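Local coordinates for small TOPRIM domain protein (Geobacillus stearothermophilus, PDB 2FCJ) that is of unknown function but consists largely of a Toprim domain, the alpha/beta fold shared with topoisomerases and DnaG-type primases, and so probably acts on nucleic acids, at residues His79-Asp83 and Val100-Phe106; Ile94-Gln99 and Ile110-Met114; Leu56-Asp60 and Arg87-Ala91; Lys6-Gly12 and Val27-Asn33. All coordinates share one frame; numbering follows the deposited sequence. Where two conformers were deposited one is given.

Contact 1: His79-Asp83 and Val100-Phe106; sequences HLYID and VLLRARF
Leu80 reaches from strand 78-80, an outermost strand of the parallel Toprim sheet, to Val100 and Leu101 of helix 94-103 and to Ala104 and Phe106 just after it. The helix closes with a Schellman motif whose C-prime residue is Arg105. This turn brings Phe106 back to the same apolar cluster. The side chain of Leu80 starts loosely, with CB 4.5 Å from Val100 CG1. Its CG stands beside the backbone N (chi1 -63°), and the two methyls part from there. CD1 meets Leu101 CD2 at 4.0 Å, and the two leucines cross at about a right angle. CD1 also lies 4.3 Å from CE2 of the Phe106 ring, which it approaches obliquely. CD2 turns to the helix end and rests 3.8 Å from Ala104 CB. Tyr54 and Leu56 of strand 52-56 also touch Leu80, so its buried side chain is held within the core. At the next residue the contact turns to the backbone of Tyr81. Tyr81 O sits against both methyls of Val100, 3.6 Å from CG1. A water then joins the backbone to Arg103: it accepts from Tyr81 N at 2.9 Å, and weakly from Arg103 NH2 at 2.8 Å.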
loop_
_atom_site.group_PDB
_atom_site.type_symbol
_atom_site.label_atom_id
_atom_site.label_comp_id
_atom_site.label_asym_id
_atom_site.label_seq_id
_atom_site.Cartn_x
_atom_site.Cartn_y
_atom_site.Cartn_z
ATOM N N HIS A 79 0.922 3.629 -7.756
ATOM C CA HIS A 79 1.091 4.442 -6.565
ATOM C C HIS A 79 -0.224 5.008 -6.045
ATOM O O HIS A 79 -0.983 5.613 -6.805
ATOM C CB HIS A 79 2.089 5.569 -6.834
ATOM C CG HIS A 79 3.479 5.080 -7.087
ATOM N ND1 HIS A 79 4.578 5.559 -6.411
ATOM C CD2 HIS A 79 3.939 4.105 -7.907
ATOM C CE1 HIS A 79 5.663 4.940 -6.845
ATOM N NE2 HIS A 79 5.294 4.013 -7.709
ATOM N N LEU A 80 -0.507 4.759 -4.772
ATOM C CA LEU A 80 -1.660 5.333 -4.088
ATOM C C LEU A 80 -1.182 6.388 -3.121
ATOM O O LEU A 80 -0.080 6.296 -2.583
ATOM C CB LEU A 80 -2.390 4.252 -3.300
ATOM C CG LEU A 80 -2.985 3.134 -4.150
ATOM C CD1 LEU A 80 -3.727 2.157 -3.263
ATOM C CD2 LEU A 80 -3.912 3.731 -5.195
ATOM N N TYR A 81 -1.997 7.416 -2.927
ATOM C CA TYR A 81 -1.570 8.589 -2.190
ATOM C C TYR A 81 -2.657 8.925 -1.193
ATOM O O TYR A 81 -3.838 8.945 -1.540
ATOM C CB TYR A 81 -1.377 9.777 -3.140
ATOM C CG TYR A 81 -0.343 9.559 -4.220
ATOM C CD1 TYR A 81 0.995 9.861 -4.000
ATOM C CD2 TYR A 81 -0.707 9.074 -5.470
ATOM C CE1 TYR A 81 1.938 9.678 -4.992
ATOM C CE2 TYR A 81 0.239 8.834 -6.443
ATOM C CZ TYR A 81 1.550 9.144 -6.205
ATOM O OH TYR A 81 2.475 8.960 -7.211
ATOM N N ILE A 82 -2.278 9.117 0.056
ATOM C CA ILE A 82 -3.109 9.890 0.948
ATOM C C ILE A 82 -2.966 11.381 0.669
ATOM O O ILE A 82 -2.049 11.822 -0.034
ATOM C CB ILE A 82 -2.830 9.589 2.423
ATOM C CG1 ILE A 82 -1.368 9.857 2.761
ATOM C CG2 ILE A 82 -3.209 8.146 2.766
ATOM C CD1 ILE A 82 -1.168 10.186 4.212
ATOM N N ASP A 83 -3.923 12.143 1.176
ATOM C CA ASP A 83 -3.911 13.592 1.032
ATOM C C ASP A 83 -2.649 14.045 1.740
ATOM O O ASP A 83 -2.469 13.755 2.920
ATOM C CB ASP A 83 -5.151 14.143 1.742
ATOM C CG ASP A 83 -5.325 15.656 1.591
ATOM O OD1 ASP A 83 -4.363 16.363 1.232
ATOM O OD2 ASP A 83 -6.432 16.145 1.928
ATOM N N VAL A 100 -9.404 6.298 0.217
ATOM C CA VAL A 100 -8.302 6.153 -0.733
ATOM C C VAL A 100 -8.345 4.773 -1.372
ATOM O O VAL A 100 -8.228 4.633 -2.590
ATOM C CB VAL A 100 -6.954 6.418 -0.051
ATOM C CG1 VAL A 100 -5.797 6.030 -0.961
ATOM C CG2 VAL A 100 -6.851 7.886 0.330
ATOM N N LEU A 101 -8.557 3.755 -0.545
ATOM C CA LEU A 101 -8.604 2.386 -1.041
ATOM C C LEU A 101 -9.848 2.121 -1.874
ATOM O O LEU A 101 -9.784 1.435 -2.899
ATOM C CB LEU A 101 -8.502 1.410 0.126
ATOM C CG LEU A 101 -7.166 1.483 0.859
ATOM C CD1 LEU A 101 -7.121 0.502 2.020
ATOM C CD2 LEU A 101 -5.971 1.296 -0.085
ATOM N N LEU A 102 -10.978 2.662 -1.440
ATOM C CA LEU A 102 -12.211 2.529 -2.193
ATOM C C LEU A 102 -12.094 3.176 -3.564
ATOM O O LEU A 102 -12.594 2.639 -4.553
ATOM C CB LEU A 102 -13.346 3.171 -1.413
ATOM C CG LEU A 102 -14.683 3.098 -2.140
ATOM C CD1 LEU A 102 -15.150 1.648 -2.325
ATOM C CD2 LEU A 102 -15.704 3.917 -1.365
ATOM N N ARG A 103 -11.469 4.344 -3.630
ATOM C CA ARG A 103 -11.224 5.007 -4.908
ATOM C C ARG A 103 -10.410 4.117 -5.846
ATOM O O ARG A 103 -10.594 4.149 -7.062
ATOM C CB ARG A 103 -10.499 6.342 -4.680
ATOM C CG ARG A 103 -10.212 7.143 -5.948
ATOM C CD ARG A 103 -9.516 8.472 -5.619
ATOM N NE ARG A 103 -8.285 8.286 -4.851
ATOM C CZ ARG A 103 -7.627 9.265 -4.237
ATOM N NH1 ARG A 103 -8.073 10.512 -4.307
ATOM N NH2 ARG A 103 -6.516 9.004 -3.559
ATOM N N ALA A 104 -9.516 3.311 -5.278
ATOM C CA ALA A 104 -8.719 2.369 -6.059
ATOM C C ALA A 104 -9.400 1.009 -6.256
ATOM O O ALA A 104 -8.773 0.058 -6.704
ATOM C CB ALA A 104 -7.339 2.195 -5.406
ATOM N N ARG A 105 -10.679 0.923 -5.906
ATOM C CA ARG A 105 -11.483 -0.278 -6.161
ATOM C C ARG A 105 -11.248 -1.454 -5.218
ATOM O O ARG A 105 -11.605 -2.582 -5.538
ATOM C CB ARG A 105 -11.375 -0.713 -7.628
ATOM C CG ARG A 105 -11.993 0.284 -8.597
ATOM C CD ARG A 105 -11.842 -0.163 -10.041
ATOM N NE ARG A 105 -11.853 0.972 -10.961
ATOM C CZ ARG A 105 -10.772 1.661 -11.307
ATOM N NH1 ARG A 105 -9.586 1.329 -10.819
ATOM N NH2 ARG A 105 -10.875 2.681 -12.147
ATOM N N PHE A 106 -10.765 -1.180 -4.006
ATOM C CA PHE A 106 -10.764 -2.167 -2.955
ATOM C C PHE A 106 -12.118 -2.198 -2.243
ATOM O O PHE A 106 -12.709 -1.131 -1.928
ATOM C CB PHE A 106 -9.675 -1.839 -1.938
ATOM C CG PHE A 106 -8.277 -2.078 -2.446
ATOM C CD1 PHE A 106 -7.689 -3.317 -2.291
ATOM C CD2 PHE A 106 -7.563 -1.083 -3.097
ATOM C CE1 PHE A 106 -6.395 -3.555 -2.735
ATOM C CE2 PHE A 106 -6.287 -1.344 -3.574
ATOM C CZ PHE A 106 -5.714 -2.578 -3.389
HETATM O O HOH W 1 -4.426 7.458 -4.523
#

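Contact 2: Ile94-Gln99 and Ile110-Met114; sequences IWHLAQ and IESLM
Leu113 and Ser112 fold back onto Ile94, Trp95, Ala98 and Gln99. The last ordered turn of the chain thereby packs on the first turns of helix 94-103, the final helix of this Toprim-fold protein. Apolar contact does most of the work. Leu113 starts away from the helix, but its chain returns and lays CD2 on the surface between Trp95, Ala98 and Gln99. CD2 lies 3.9 Å from Ala98 CB and 3.8 Å from Gln99 CG. Gln99 and Leu113 cross at about a right angle. Ser112 adds its CB, 4.0 Å from Ala98 CB and 3.9 Å from Ile94 CG2. Ser112 was modelled in two conformers, so the place of its side chain is less certain. Val22 of helix 13-22 touches both Ile94 and Ser112 and covers this end of the contact.

Polar contact is slight. Ser112 O faces the helix backbone and takes a CA-H...O contact from Trp95 CA at 3.3 Å, with 133° at the hydrogen. Trp95 N is near the same oxygen, but its angle is too poor for a bond. Trp95 CG stands between the backbone N and the carbonyl carbon (chi1 64°), and the indole leads away from Leu113, with the CB of His96 over one face. Hydrogen bonds inside 110-114 keep the turn compact: Ile110 O accepts from Leu113 N at 2.9 Å and from Met114 N at 3.3 Å.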
loop_
_atom_site.group_PDB
_atom_site.type_symbol
_atom_site.label_atom_id
_atom_site.label_comp_id
_atom_site.label_asym_id
_atom_site.label_seq_id
_atom_site.Cartn_x
_atom_site.Cartn_y
_atom_site.Cartn_z
ATOM N N ILE A 94 -9.116 6.802 9.798
ATOM C CA ILE A 94 -9.532 5.541 9.208
ATOM C C ILE A 94 -10.434 5.743 7.984
ATOM O O ILE A 94 -10.264 5.072 6.968
ATOM C CB ILE A 94 -10.168 4.616 10.266
ATOM C CG1 ILE A 94 -9.104 4.165 11.280
ATOM C CG2 ILE A 94 -10.787 3.399 9.603
ATOM C CD1 ILE A 94 -9.624 3.224 12.366
ATOM N N TRP A 95 -11.358 6.688 8.049
ATOM C CA TRP A 95 -12.287 6.884 6.949
ATOM C C TRP A 95 -11.555 7.381 5.707
ATOM O O TRP A 95 -11.961 7.063 4.589
ATOM C CB TRP A 95 -13.464 7.807 7.349
ATOM C CG TRP A 95 -13.061 9.175 7.681
ATOM C CD1 TRP A 95 -12.801 9.669 8.919
ATOM C CD2 TRP A 95 -12.776 10.219 6.753
ATOM N NE1 TRP A 95 -12.415 10.979 8.825
ATOM C CE2 TRP A 95 -12.401 11.345 7.504
ATOM C CE3 TRP A 95 -12.862 10.332 5.363
ATOM C CZ2 TRP A 95 -12.047 12.550 6.912
ATOM C CZ3 TRP A 95 -12.543 11.548 4.774
ATOM C CH2 TRP A 95 -12.140 12.637 5.552
ATOM N N HIS A 96 -10.471 8.136 5.890
ATOM C CA HIS A 96 -9.745 8.688 4.747
ATOM C C HIS A 96 -8.987 7.556 4.058
ATOM O O HIS A 96 -9.038 7.419 2.840
ATOM C CB HIS A 96 -8.785 9.833 5.147
ATOM C CG HIS A 96 -7.901 10.292 4.026
ATOM N ND1 HIS A 96 -8.382 10.957 2.916
ATOM C CD2 HIS A 96 -6.561 10.225 3.866
ATOM C CE1 HIS A 96 -7.374 11.263 2.114
ATOM N NE2 HIS A 96 -6.259 10.820 2.662
ATOM N N LEU A 97 -8.297 6.728 4.832
ATOM C CA LEU A 97 -7.602 5.574 4.274
ATOM C C LEU A 97 -8.595 4.684 3.545
ATOM O O LEU A 97 -8.346 4.226 2.420
ATOM C CB LEU A 97 -6.958 4.811 5.414
ATOM C CG LEU A 97 -6.175 3.567 5.026
ATOM C CD1 LEU A 97 -5.109 3.890 3.985
ATOM C CD2 LEU A 97 -5.559 2.905 6.259
ATOM N N ALA A 98 -9.748 4.449 4.162
ATOM C CA ALA A 98 -10.781 3.650 3.525
ATOM C C ALA A 98 -11.207 4.254 2.184
ATOM O O ALA A 98 -11.373 3.527 1.205
ATOM C CB ALA A 98 -11.977 3.493 4.451
ATOM N N GLN A 99 -11.372 5.576 2.127
ATOM C CA GLN A 99 -11.763 6.223 0.880
ATOM C C GLN A 99 -10.667 6.165 -0.188
ATOM O O GLN A 99 -10.975 6.009 -1.376
ATOM C CB GLN A 99 -12.203 7.661 1.142
ATOM C CG GLN A 99 -13.522 7.734 1.914
ATOM C CD GLN A 99 -14.150 9.101 1.889
ATOM O OE1 GLN A 99 -13.576 10.053 1.345
ATOM N NE2 GLN A 99 -15.293 9.240 2.554
ATOM N N ILE A 110 -17.728 -1.112 5.735
ATOM C CA ILE A 110 -18.568 0.060 5.982
ATOM C C ILE A 110 -18.241 0.730 7.305
ATOM O O ILE A 110 -18.237 1.958 7.403
ATOM C CB ILE A 110 -20.071 -0.274 5.953
ATOM C CG1 ILE A 110 -20.523 -0.565 4.527
ATOM C CG2 ILE A 110 -20.881 0.881 6.521
ATOM C CD1 ILE A 110 -21.390 -1.802 4.432
ATOM N N GLU A 111 -17.949 -0.069 8.323
ATOM C CA GLU A 111 -17.576 0.455 9.624
ATOM C C GLU A 111 -16.331 1.345 9.562
ATOM O O GLU A 111 -16.120 2.211 10.413
ATOM C CB GLU A 111 -17.364 -0.713 10.587
ATOM C CG GLU A 111 -18.606 -1.598 10.771
ATOM C CD GLU A 111 -18.845 -2.601 9.635
ATOM O OE1 GLU A 111 -18.014 -2.721 8.705
ATOM O OE2 GLU A 111 -19.882 -3.300 9.687
ATOM N N SER A 112 -15.492 1.130 8.554
ATOM C CA SER A 112 -14.292 1.932 8.410
ATOM C C SER A 112 -14.616 3.335 7.902
ATOM O O SER A 112 -13.826 4.253 8.087
ATOM C CB SER A 112 -13.267 1.231 7.523
ATOM O OG SER A 112 -12.680 0.149 8.224
ATOM N N LEU A 113 -15.843 3.511 7.416
ATOM C CA LEU A 113 -16.399 4.843 7.140
ATOM C C LEU A 113 -17.233 5.415 8.292
ATOM O O LEU A 113 -17.447 6.629 8.375
ATOM C CB LEU A 113 -17.220 4.818 5.856
ATOM C CG LEU A 113 -16.475 4.373 4.597
ATOM C CD1 LEU A 113 -17.456 4.278 3.433
ATOM C CD2 LEU A 113 -15.346 5.356 4.260
ATOM N N MET A 114 -17.636 4.583 9.244
ATOM C CA MET A 114 -18.009 5.155 10.542
ATOM C C MET A 114 -17.147 4.937 11.801
ATOM O O MET A 114 -17.395 4.026 12.601
ATOM C CB MET A 114 -19.547 4.859 10.879
#

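Contact 3: Leu56-Asp60 and Arg87-Ala91; sequences LADAD and REVAA
The DxD motif of the Toprim domain, here Asp58-Ala59-Asp60 after strand 52-56, meets the loop that leads into helix 94-103. Asp58 carries the contact. Its OD1 accepts a nearly straight hydrogen bond from Val89 N, 2.8 Å long with 163° at the hydrogen. The N-H comes to the anti side of the carboxylate, 30° out of its plane. Asp58 CG stands beside its own backbone N (chi1 -65°), which swings OD1 across to Val89. A water lies between Asp58 OD1 and Ala90 N, 2.8 Å from each. It accepts from the amide and can donate to the carboxylate, though other acceptors compete for its protons. The backbones also meet: Ala59 N gives Arg87 O a short but bent, weak bond. Ala59 is the centre of an inverse gamma turn.

Apolar packing is limited to Val89 and Leu56: Val89 CG2 touches Leu56 CG at 3.9 Å. The same methyl lies 3.5 Å from Asp58 OD1. Among the charged groups, Glu88 crosses both aspartates at a slant, with its CG 4.0 Å from Asp60 OD2. Its OE2 is 4.4 Å from Asp60 OD2, and lies over one face of the Arg87 guanidinium in a long ion pair. Asp60 OD1 is taken by Gly63 N, so Asp60 caps helix 61-73.

The second loop thus fixes the rotation of Asp58 through Val89 N and a water. Three carboxylates gather here, with Arg87 probably offsetting some of their charge. This is consistent with the metal-binding role of the DxD motif in other Toprim proteins.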
loop_
_atom_site.group_PDB
_atom_site.type_symbol
_atom_site.label_atom_id
_atom_site.label_comp_id
_atom_site.label_asym_id
_atom_site.label_seq_id
_atom_site.Cartn_x
_atom_site.Cartn_y
_atom_site.Cartn_z
ATOM N N LEU A 56 1.499 2.194 -1.180
ATOM C CA LEU A 56 0.931 3.257 -0.348
ATOM C C LEU A 56 1.974 3.751 0.652
ATOM O O LEU A 56 2.257 3.062 1.631
ATOM C CB LEU A 56 -0.312 2.746 0.392
ATOM C CG LEU A 56 -0.974 3.727 1.376
ATOM C CD1 LEU A 56 -1.501 4.970 0.661
ATOM C CD2 LEU A 56 -2.065 3.044 2.191
ATOM N N ALA A 57 2.573 4.907 0.374
ATOM C CA ALA A 57 3.678 5.413 1.168
ATOM C C ALA A 57 3.278 6.744 1.773
ATOM O O ALA A 57 2.404 7.437 1.246
ATOM C CB ALA A 57 4.917 5.604 0.296
ATOM N N ASP A 58 3.986 7.159 2.815
ATOM C CA ASP A 58 3.728 8.435 3.447
ATOM C C ASP A 58 4.011 9.559 2.465
ATOM O O ASP A 58 4.945 9.494 1.660
ATOM C CB ASP A 58 4.607 8.589 4.689
ATOM C CG ASP A 58 4.273 7.573 5.766
ATOM O OD1 ASP A 58 3.096 7.175 5.883
ATOM O OD2 ASP A 58 5.184 7.235 6.553
ATOM N N ALA A 59 3.223 10.624 2.568
ATOM C CA ALA A 59 3.536 11.861 1.871
ATOM C C ALA A 59 4.559 12.630 2.693
ATOM O O ALA A 59 4.216 13.594 3.374
ATOM C CB ALA A 59 2.277 12.689 1.680
ATOM N N ASP A 60 5.788 12.121 2.699
ATOM C CA ASP A 60 6.943 12.757 3.328
ATOM C C ASP A 60 8.218 12.261 2.655
ATOM O O ASP A 60 8.152 11.585 1.627
ATOM C CB ASP A 60 6.976 12.525 4.847
ATOM C CG ASP A 60 7.206 11.063 5.239
ATOM O OD1 ASP A 60 7.677 10.253 4.408
ATOM O OD2 ASP A 60 6.956 10.738 6.418
ATOM N N ARG A 87 -0.249 13.749 5.637
ATOM C CA ARG A 87 1.189 13.480 5.736
ATOM C C ARG A 87 1.564 11.990 5.768
ATOM O O ARG A 87 2.258 11.490 4.874
ATOM C CB ARG A 87 1.777 14.166 6.967
ATOM C CG ARG A 87 3.277 14.372 6.882
ATOM C CD ARG A 87 3.841 14.889 8.204
ATOM N NE ARG A 87 5.277 14.650 8.315
ATOM C CZ ARG A 87 6.018 15.024 9.355
ATOM N NH1 ARG A 87 7.317 14.755 9.378
ATOM N NH2 ARG A 87 5.456 15.657 10.377
ATOM N N GLU A 88 1.156 11.318 6.837
ATOM C CA GLU A 88 1.500 9.908 7.062
ATOM C C GLU A 88 0.260 9.028 7.059
ATOM O O GLU A 88 -0.778 9.391 7.611
ATOM C CB GLU A 88 2.196 9.756 8.418
ATOM C CG GLU A 88 3.569 10.401 8.503
ATOM C CD GLU A 88 4.125 10.383 9.920
ATOM O OE1 GLU A 88 3.764 9.467 10.695
ATOM O OE2 GLU A 88 4.869 11.323 10.279
ATOM N N VAL A 89 0.404 7.814 6.528
ATOM C CA VAL A 89 -0.670 6.847 6.525
ATOM C C VAL A 89 -1.139 6.609 7.956
ATOM O O VAL A 89 -2.336 6.467 8.228
ATOM C CB VAL A 89 -0.180 5.527 5.895
ATOM C CG1 VAL A 89 -1.262 4.472 5.978
ATOM C CG2 VAL A 89 0.236 5.773 4.456
ATOM N N ALA A 90 -0.184 6.625 8.887
ATOM C CA ALA A 90 -0.472 6.422 10.300
ATOM C C ALA A 90 -1.331 7.532 10.894
ATOM O O ALA A 90 -2.037 7.318 11.877
ATOM C CB ALA A 90 0.828 6.289 11.088
ATOM N N ALA A 91 -1.216 8.736 10.344
ATOM C CA ALA A 91 -1.884 9.902 10.916
ATOM C C ALA A 91 -3.303 10.034 10.368
ATOM O O ALA A 91 -4.196 10.583 11.026
ATOM C CB ALA A 91 -1.081 11.165 10.623
HETATM O O HOH W 2 2.548 6.024 8.395
#

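Contact 4: Lys6-Gly12 and Val27-Asn33; sequences KVIIVEG and VVIVCTN
Lys6-Gly12 and Val27-Asn33 run parallel in exact step. The axes of strands 6-10 and 28-31 are 4.7 Å apart at their closest and differ by 20° in direction. Five backbone hydrogen bonds alternate between the strands, from Val28 N to Lys6 O at 3.1 Å through to Thr32 N to Val10 O at 2.9 Å. CA-H...O contacts fill the intervals.

On one face Val7 lies side by side with Val28, and Ile9 with Val30. Ile9 CG1 is 4.1 Å from Val30 CB, while its CG2 meets Thr32 CG2 at 3.8 Å. Phe70 of helix 61-73 packs on Ile9 there. On the other face Val10 CG2 approaches Ile29 CG2 at 4.3 Å, and Val19 and Ala20 of helix 13-22 cover Ile29. Val27 CG1 sits 4.0 Å from Ile8 CG1. At the C-terminal ends Cys31 SG, anti to its backbone N (chi1 -180°), reaches 3.4 Å from Gly12 C, just where helix 13-22 begins. Thr32 OG1 bonds to Gly34 O.

The two strands and helix 13-22 form a beta-alpha-beta crossover. Glu11-Gly12, in the loop between strand 6-10 and helix 13-22, matches the Glu-Gly signature that follows the first strand in Toprim domains.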
loop_
_atom_site.group_PDB
_atom_site.type_symbol
_atom_site.label_atom_id
_atom_site.label_comp_id
_atom_site.label_asym_id
_atom_site.label_seq_id
_atom_site.Cartn_x
_atom_site.Cartn_y
_atom_site.Cartn_z
ATOM N N LYS A 6 -4.761 -8.996 -5.482
ATOM C CA LYS A 6 -4.370 -7.655 -5.074
ATOM C C LYS A 6 -3.317 -7.706 -4.009
ATOM O O LYS A 6 -3.402 -8.482 -3.069
ATOM C CB LYS A 6 -5.582 -6.902 -4.570
ATOM C CG LYS A 6 -6.623 -6.708 -5.649
ATOM C CD LYS A 6 -7.795 -5.906 -5.121
ATOM C CE LYS A 6 -8.989 -6.023 -6.048
ATOM N NZ LYS A 6 -10.036 -5.052 -5.640
ATOM N N VAL A 7 -2.397 -6.745 -4.098
ATOM C CA VAL A 7 -1.293 -6.613 -3.167
ATOM C C VAL A 7 -1.089 -5.129 -2.852
ATOM O O VAL A 7 -1.038 -4.306 -3.778
ATOM C CB VAL A 7 0.004 -7.135 -3.796
ATOM C CG1 VAL A 7 1.167 -6.995 -2.812
ATOM C CG2 VAL A 7 -0.158 -8.594 -4.234
ATOM N N ILE A 8 -1.034 -4.776 -1.567
ATOM C CA ILE A 8 -0.651 -3.426 -1.140
ATOM C C ILE A 8 0.673 -3.517 -0.409
ATOM O O ILE A 8 0.830 -4.329 0.503
ATOM C CB ILE A 8 -1.719 -2.795 -0.221
ATOM C CG1 ILE A 8 -3.025 -2.626 -0.985
ATOM C CG2 ILE A 8 -1.273 -1.413 0.317
ATOM C CD1 ILE A 8 -4.195 -2.338 -0.089
ATOM N N ILE A 9 1.614 -2.662 -0.807
ATOM C CA ILE A 9 2.907 -2.568 -0.151
ATOM C C ILE A 9 2.964 -1.276 0.632
ATOM O O ILE A 9 2.564 -0.223 0.139
ATOM C CB ILE A 9 4.041 -2.614 -1.192
ATOM C CG1 ILE A 9 3.931 -3.901 -2.026
ATOM C CG2 ILE A 9 5.407 -2.508 -0.516
ATOM C CD1 ILE A 9 4.836 -3.947 -3.240
ATOM N N VAL A 10 3.366 -1.380 1.892
ATOM C CA VAL A 10 3.554 -0.226 2.772
ATOM C C VAL A 10 4.913 -0.312 3.436
ATOM O O VAL A 10 5.573 -1.362 3.413
ATOM C CB VAL A 10 2.470 -0.176 3.876
ATOM C CG1 VAL A 10 1.072 0.005 3.259
ATOM C CG2 VAL A 10 2.511 -1.431 4.741
ATOM N N GLU A 11 5.317 0.789 4.063
ATOM C CA GLU A 11 6.649 0.881 4.647
ATOM C C GLU A 11 6.685 0.397 6.093
ATOM O O GLU A 11 7.695 -0.159 6.546
ATOM C CB GLU A 11 7.185 2.315 4.556
ATOM C CG GLU A 11 8.630 2.477 5.061
ATOM C CD GLU A 11 9.236 3.834 4.712
ATOM O OE1 GLU A 11 8.474 4.799 4.464
ATOM O OE2 GLU A 11 10.485 3.948 4.728
ATOM N N GLY A 12 5.583 0.586 6.809
ATOM C CA GLY A 12 5.590 0.484 8.269
ATOM C C GLY A 12 4.615 -0.539 8.821
ATOM O O GLY A 12 3.549 -0.768 8.257
ATOM N N VAL A 27 -6.320 -9.351 0.817
ATOM C CA VAL A 27 -5.324 -8.625 0.046
ATOM C C VAL A 27 -4.018 -8.968 0.706
ATOM O O VAL A 27 -3.951 -9.030 1.927
ATOM C CB VAL A 27 -5.562 -7.096 0.144
ATOM C CG1 VAL A 27 -4.379 -6.322 -0.441
ATOM C CG2 VAL A 27 -6.869 -6.700 -0.525
ATOM N N VAL A 28 -2.993 -9.272 -0.091
ATOM C CA VAL A 28 -1.687 -9.467 0.489
ATOM C C VAL A 28 -1.122 -8.096 0.817
ATOM O O VAL A 28 -1.030 -7.240 -0.065
ATOM C CB VAL A 28 -0.726 -10.183 -0.477
ATOM C CG1 VAL A 28 0.626 -10.424 0.186
ATOM C CG2 VAL A 28 -1.323 -11.491 -0.998
ATOM N N ILE A 29 -0.711 -7.907 2.061
ATOM C CA ILE A 29 -0.087 -6.664 2.474
ATOM C C ILE A 29 1.352 -6.926 2.830
ATOM O O ILE A 29 1.643 -7.726 3.730
ATOM C CB ILE A 29 -0.789 -6.018 3.675
ATOM C CG1 ILE A 29 -2.277 -5.875 3.393
ATOM C CG2 ILE A 29 -0.179 -4.648 3.952
ATOM C CD1 ILE A 29 -3.065 -5.391 4.594
ATOM N N VAL A 30 2.251 -6.332 2.056
ATOM C CA VAL A 30 3.671 -6.495 2.259
ATOM C C VAL A 30 4.199 -5.251 2.948
ATOM O O VAL A 30 3.915 -4.114 2.538
ATOM C CB VAL A 30 4.396 -6.665 0.909
ATOM C CG1 VAL A 30 5.909 -6.724 1.111
ATOM C CG2 VAL A 30 3.866 -7.903 0.172
ATOM N N CYS A 31 4.918 -5.448 4.039
ATOM C CA CYS A 31 5.580 -4.360 4.722
ATOM C C CYS A 31 7.083 -4.397 4.459
ATOM O O CYS A 31 7.718 -5.443 4.608
ATOM C CB CYS A 31 5.278 -4.450 6.213
ATOM S SG CYS A 31 6.031 -3.159 7.213
ATOM N N THR A 32 7.654 -3.293 4.005
ATOM C CA THR A 32 9.086 -3.289 3.716
ATOM C C THR A 32 9.909 -3.160 4.995
ATOM O O THR A 32 11.118 -3.379 4.985
ATOM C CB THR A 32 9.473 -2.157 2.753
ATOM O OG1 THR A 32 9.204 -0.891 3.364
ATOM C CG2 THR A 32 8.671 -2.268 1.457
ATOM N N ASN A 33 9.258 -2.762 6.086
ATOM C CA ASN A 33 9.929 -2.614 7.368
ATOM C C ASN A 33 11.021 -1.571 7.290
ATOM O O ASN A 33 12.121 -1.779 7.814
ATOM C CB ASN A 33 10.518 -3.954 7.811
ATOM C CG ASN A 33 9.458 -4.920 8.278
ATOM O OD1 ASN A 33 8.528 -4.538 8.989
ATOM N ND2 ASN A 33 9.584 -6.177 7.877
#

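In the fold
From the N terminus, contact 4 comes first: it closes the loop around helix 13-22 and is complete before any other opens. Contact 3 opens at the end of strand 52-56, and contact 1 opens on strand 78-80 before contact 3 closes at 87-91, so these two cross. Contact 2 then opens on helix 94-103. Contact 1 closes at the end of that helix and contact 2 at the C terminus, so they cross as well. Leu56 N probably bonds to Ile9 O, joining contacts 3 and 4. Asp83 N probably bonds to His96 NE2, joining contacts 1 and 2. Phe106 reaches Lys6, Ile8 and Val27. The last helix is thus tied to the sheet, and the tail to that helix.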